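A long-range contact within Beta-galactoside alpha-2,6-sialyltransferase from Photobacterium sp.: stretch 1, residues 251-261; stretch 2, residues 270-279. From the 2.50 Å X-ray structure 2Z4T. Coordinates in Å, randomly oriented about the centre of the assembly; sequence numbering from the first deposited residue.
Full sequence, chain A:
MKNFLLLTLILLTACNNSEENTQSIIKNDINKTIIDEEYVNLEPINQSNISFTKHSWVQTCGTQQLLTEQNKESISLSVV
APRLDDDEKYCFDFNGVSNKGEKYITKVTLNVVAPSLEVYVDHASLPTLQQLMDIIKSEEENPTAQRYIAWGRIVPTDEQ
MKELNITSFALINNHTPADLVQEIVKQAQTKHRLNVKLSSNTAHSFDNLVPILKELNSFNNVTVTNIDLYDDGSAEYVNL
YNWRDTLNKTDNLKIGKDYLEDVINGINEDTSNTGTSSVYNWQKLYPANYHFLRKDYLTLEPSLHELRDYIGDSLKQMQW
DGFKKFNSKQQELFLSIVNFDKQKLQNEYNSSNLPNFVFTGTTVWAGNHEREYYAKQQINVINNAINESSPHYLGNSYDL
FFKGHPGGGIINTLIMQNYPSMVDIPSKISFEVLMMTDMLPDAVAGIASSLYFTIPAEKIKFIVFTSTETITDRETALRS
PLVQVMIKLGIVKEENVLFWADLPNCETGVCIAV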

# COMPACT_ATOMS: atom_id res chain seq x y z
N ASP A 251 12.03 -21.89 19.02
CA ASP A 251 13.49 -21.73 19.01
C ASP A 251 13.97 -20.94 17.78
O ASP A 251 14.75 -20.00 17.94
CB ASP A 251 14.19 -23.09 19.11
CG ASP A 251 14.04 -23.73 20.50
OD1 ASP A 251 13.70 -23.03 21.48
OD2 ASP A 251 14.28 -24.96 20.63
N ASN A 252 13.48 -21.29 16.58
CA ASN A 252 13.93 -20.67 15.33
C ASN A 252 13.59 -19.19 15.28
O ASN A 252 14.39 -18.37 14.86
CB ASN A 252 13.30 -21.34 14.10
CG ASN A 252 14.04 -22.61 13.66
OD1 ASN A 252 14.05 -23.62 14.36
ND2 ASN A 252 14.65 -22.55 12.49
N LEU A 253 12.38 -18.87 15.72
CA LEU A 253 11.93 -17.49 15.75
C LEU A 253 12.76 -16.64 16.72
O LEU A 253 13.10 -15.50 16.39
CB LEU A 253 10.44 -17.41 16.08
CG LEU A 253 9.52 -18.01 15.01
CD1 LEU A 253 8.17 -18.35 15.59
CD2 LEU A 253 9.37 -17.04 13.84
N LYS A 254 13.09 -17.19 17.89
CA LYS A 254 13.90 -16.47 18.87
C LYS A 254 15.33 -16.24 18.37
O LYS A 254 15.93 -15.19 18.60
CB LYS A 254 13.92 -17.19 20.22
CG LYS A 254 12.65 -17.03 21.04
CD LYS A 254 12.61 -18.10 22.13
CE LYS A 254 11.68 -17.74 23.29
NZ LYS A 254 11.71 -18.84 24.33
N ILE A 255 15.88 -17.23 17.68
CA ILE A 255 17.16 -17.08 17.02
C ILE A 255 17.00 -15.99 15.95
O ILE A 255 17.90 -15.18 15.77
CB ILE A 255 17.66 -18.41 16.42
CG1 ILE A 255 18.10 -19.32 17.57
CG2 ILE A 255 18.79 -18.17 15.42
CD1 ILE A 255 18.18 -20.83 17.21
N GLY A 256 15.85 -15.97 15.28
CA GLY A 256 15.51 -14.91 14.36
C GLY A 256 15.60 -13.50 14.95
O GLY A 256 16.16 -12.60 14.31
N LYS A 257 15.07 -13.30 16.16
CA LYS A 257 15.14 -12.00 16.81
C LYS A 257 16.58 -11.53 17.07
O LYS A 257 16.92 -10.39 16.75
CB LYS A 257 14.33 -11.97 18.11
CG LYS A 257 14.82 -10.93 19.10
CD LYS A 257 13.71 -10.41 19.96
CE LYS A 257 14.17 -10.03 21.35
NZ LYS A 257 15.28 -9.03 21.36
N ASP A 258 17.40 -12.40 17.64
CA ASP A 258 18.78 -12.03 18.00
C ASP A 258 19.56 -11.70 16.73
O ASP A 258 20.36 -10.76 16.70
CB ASP A 258 19.48 -13.15 18.78
CG ASP A 258 18.79 -13.46 20.10
OD1 ASP A 258 18.32 -12.53 20.78
OD2 ASP A 258 18.72 -14.65 20.46
N TYR A 259 19.30 -12.49 15.69
CA TYR A 259 19.97 -12.33 14.42
C TYR A 259 19.64 -10.96 13.85
O TYR A 259 20.55 -10.18 13.52
CB TYR A 259 19.59 -13.45 13.44
CG TYR A 259 20.08 -13.17 12.05
CD1 TYR A 259 21.42 -13.39 11.70
CD2 TYR A 259 19.21 -12.66 11.08
CE1 TYR A 259 21.86 -13.10 10.40
CE2 TYR A 259 19.65 -12.39 9.81
CZ TYR A 259 20.96 -12.61 9.46
OH TYR A 259 21.35 -12.32 8.18
N LEU A 260 18.33 -10.69 13.76
CA LEU A 260 17.84 -9.42 13.23
C LEU A 260 18.36 -8.26 14.07
O LEU A 260 18.86 -7.27 13.53
CB LEU A 260 16.29 -9.40 13.15
CG LEU A 260 15.61 -8.20 12.50
CD1 LEU A 260 16.09 -8.01 11.07
CD2 LEU A 260 14.09 -8.31 12.49
N GLU A 261 18.26 -8.39 15.40
CA GLU A 261 18.81 -7.40 16.32
C GLU A 261 20.30 -7.11 16.08
O GLU A 261 20.69 -5.94 16.04
CB GLU A 261 18.59 -7.81 17.77
CG GLU A 261 18.76 -6.62 18.73
CD GLU A 261 18.28 -6.91 20.13
OE1 GLU A 261 18.20 -8.11 20.50
OE2 GLU A 261 17.98 -5.93 20.85
N ASP A 270 26.84 -10.72 8.48
CA ASP A 270 26.13 -11.64 7.60
C ASP A 270 24.66 -11.21 7.52
O ASP A 270 23.87 -11.49 8.42
CB ASP A 270 26.26 -13.08 8.12
CG ASP A 270 25.60 -14.10 7.19
OD1 ASP A 270 25.83 -15.32 7.38
OD2 ASP A 270 24.86 -13.69 6.27
N THR A 271 24.32 -10.51 6.43
CA THR A 271 22.94 -10.04 6.21
C THR A 271 22.14 -10.99 5.29
O THR A 271 21.22 -10.57 4.59
CB THR A 271 22.93 -8.61 5.64
OG1 THR A 271 23.65 -8.58 4.41
CG2 THR A 271 23.58 -7.62 6.62
N SER A 272 22.48 -12.28 5.34
CA SER A 272 21.98 -13.27 4.38
C SER A 272 20.66 -13.97 4.72
O SER A 272 19.97 -14.40 3.81
CB SER A 272 23.04 -14.33 4.10
OG SER A 272 23.13 -15.22 5.21
N ASN A 273 20.32 -14.12 6.01
CA ASN A 273 19.07 -14.83 6.39
C ASN A 273 17.88 -13.90 6.28
O ASN A 273 17.39 -13.38 7.28
CB ASN A 273 19.11 -15.39 7.83
CG ASN A 273 20.38 -16.18 8.16
OD1 ASN A 273 21.20 -16.48 7.28
ND2 ASN A 273 20.53 -16.53 9.45
N THR A 274 17.41 -13.69 5.06
CA THR A 274 16.43 -12.65 4.82
C THR A 274 15.02 -13.21 4.96
O THR A 274 14.04 -12.46 4.86
CB THR A 274 16.56 -12.08 3.41
OG1 THR A 274 16.34 -13.14 2.47
CG2 THR A 274 17.92 -11.47 3.21
N GLY A 275 14.93 -14.53 5.16
CA GLY A 275 13.66 -15.24 5.04
C GLY A 275 12.82 -15.39 6.31
O GLY A 275 12.92 -14.59 7.26
N THR A 276 12.01 -16.44 6.31
CA THR A 276 10.90 -16.60 7.23
C THR A 276 11.21 -16.26 8.69
O THR A 276 10.57 -15.39 9.26
CB THR A 276 10.31 -18.01 7.10
OG1 THR A 276 10.17 -18.32 5.72
CG2 THR A 276 8.95 -18.09 7.80
N SER A 277 12.18 -16.92 9.29
CA SER A 277 12.48 -16.67 10.70
C SER A 277 12.96 -15.25 11.00
O SER A 277 12.93 -14.81 12.15
CB SER A 277 13.48 -17.71 11.23
OG SER A 277 14.76 -17.55 10.64
N SER A 278 13.42 -14.53 9.98
CA SER A 278 13.73 -13.11 10.15
C SER A 278 12.50 -12.23 9.97
O SER A 278 12.30 -11.30 10.73
CB SER A 278 14.85 -12.66 9.21
OG SER A 278 16.13 -13.07 9.68
N VAL A 279 11.66 -12.51 8.98
CA VAL A 279 10.60 -11.56 8.67
C VAL A 279 9.50 -11.43 9.73
O VAL A 279 8.79 -10.41 9.76
CB VAL A 279 10.02 -11.71 7.23
CG1 VAL A 279 11.15 -11.60 6.22
CG2 VAL A 279 9.25 -12.97 7.05
O HOH W 1 16.05 -19.09 12.95

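This is a small, close contact in which a helix meets a loop and the first turn of the following helix, anchored by a tyrosine hydroxyl that hydrogen-bonds to the loop backbone, with a glycine farther back along the helix allowing the two backbones to come close.

Tyr259 contributes the largest share of the surface buried on its side. Its long side chain, with chi1 near t, carries the hydroxyl from the helix to the backbone of the loop. There Tyr259 OH donates to Asp270 O at 2.7 Å and accepts from Asn273 N at 3.0 Å, so one group satisfies both a carbonyl and an amide. A phenol suits this place because its oxygen can donate and accept at once. Ser272 N also lies 3.1 Å from Tyr259 OH, but the angle is poor; that amide is instead bonded to Asp270 OD2 at 2.9 Å. Ser272 OG donates to the same carboxylate oxygen, Asp270 OD2, at 2.5 Å, and these bonds brace the turn from within.

The ring is used as well. Asn273 points its CB toward the helix, with Tyr259 CE2 and Asn273 CB 3.6 Å apart, and its ND2 sits over one ring face. Ser278 OG lies 3.4 Å from Tyr259 CD2 and donates to Asn273 O at 2.7 Å, tying the loop to the helix that follows it.

One turn back, Gly256 has its CA 4.9 Å from the CA of Ser278. Gly256 CA makes a CA-H...O contact of 3.4 Å with Ser277 O; an ideal CB on Gly256 would lie 2.1 Å from Ser277 O, a clash, so the absence of a side chain permits this approach. Nearby, a water donates to Asn252 O at 2.6 Å and lies 3.1 Å from Ser277 OG, bridging the two stretches. The methyl CD2 of Leu260 lies 3.9 Å from Ser278 O, a van der Waals contact with the backbone.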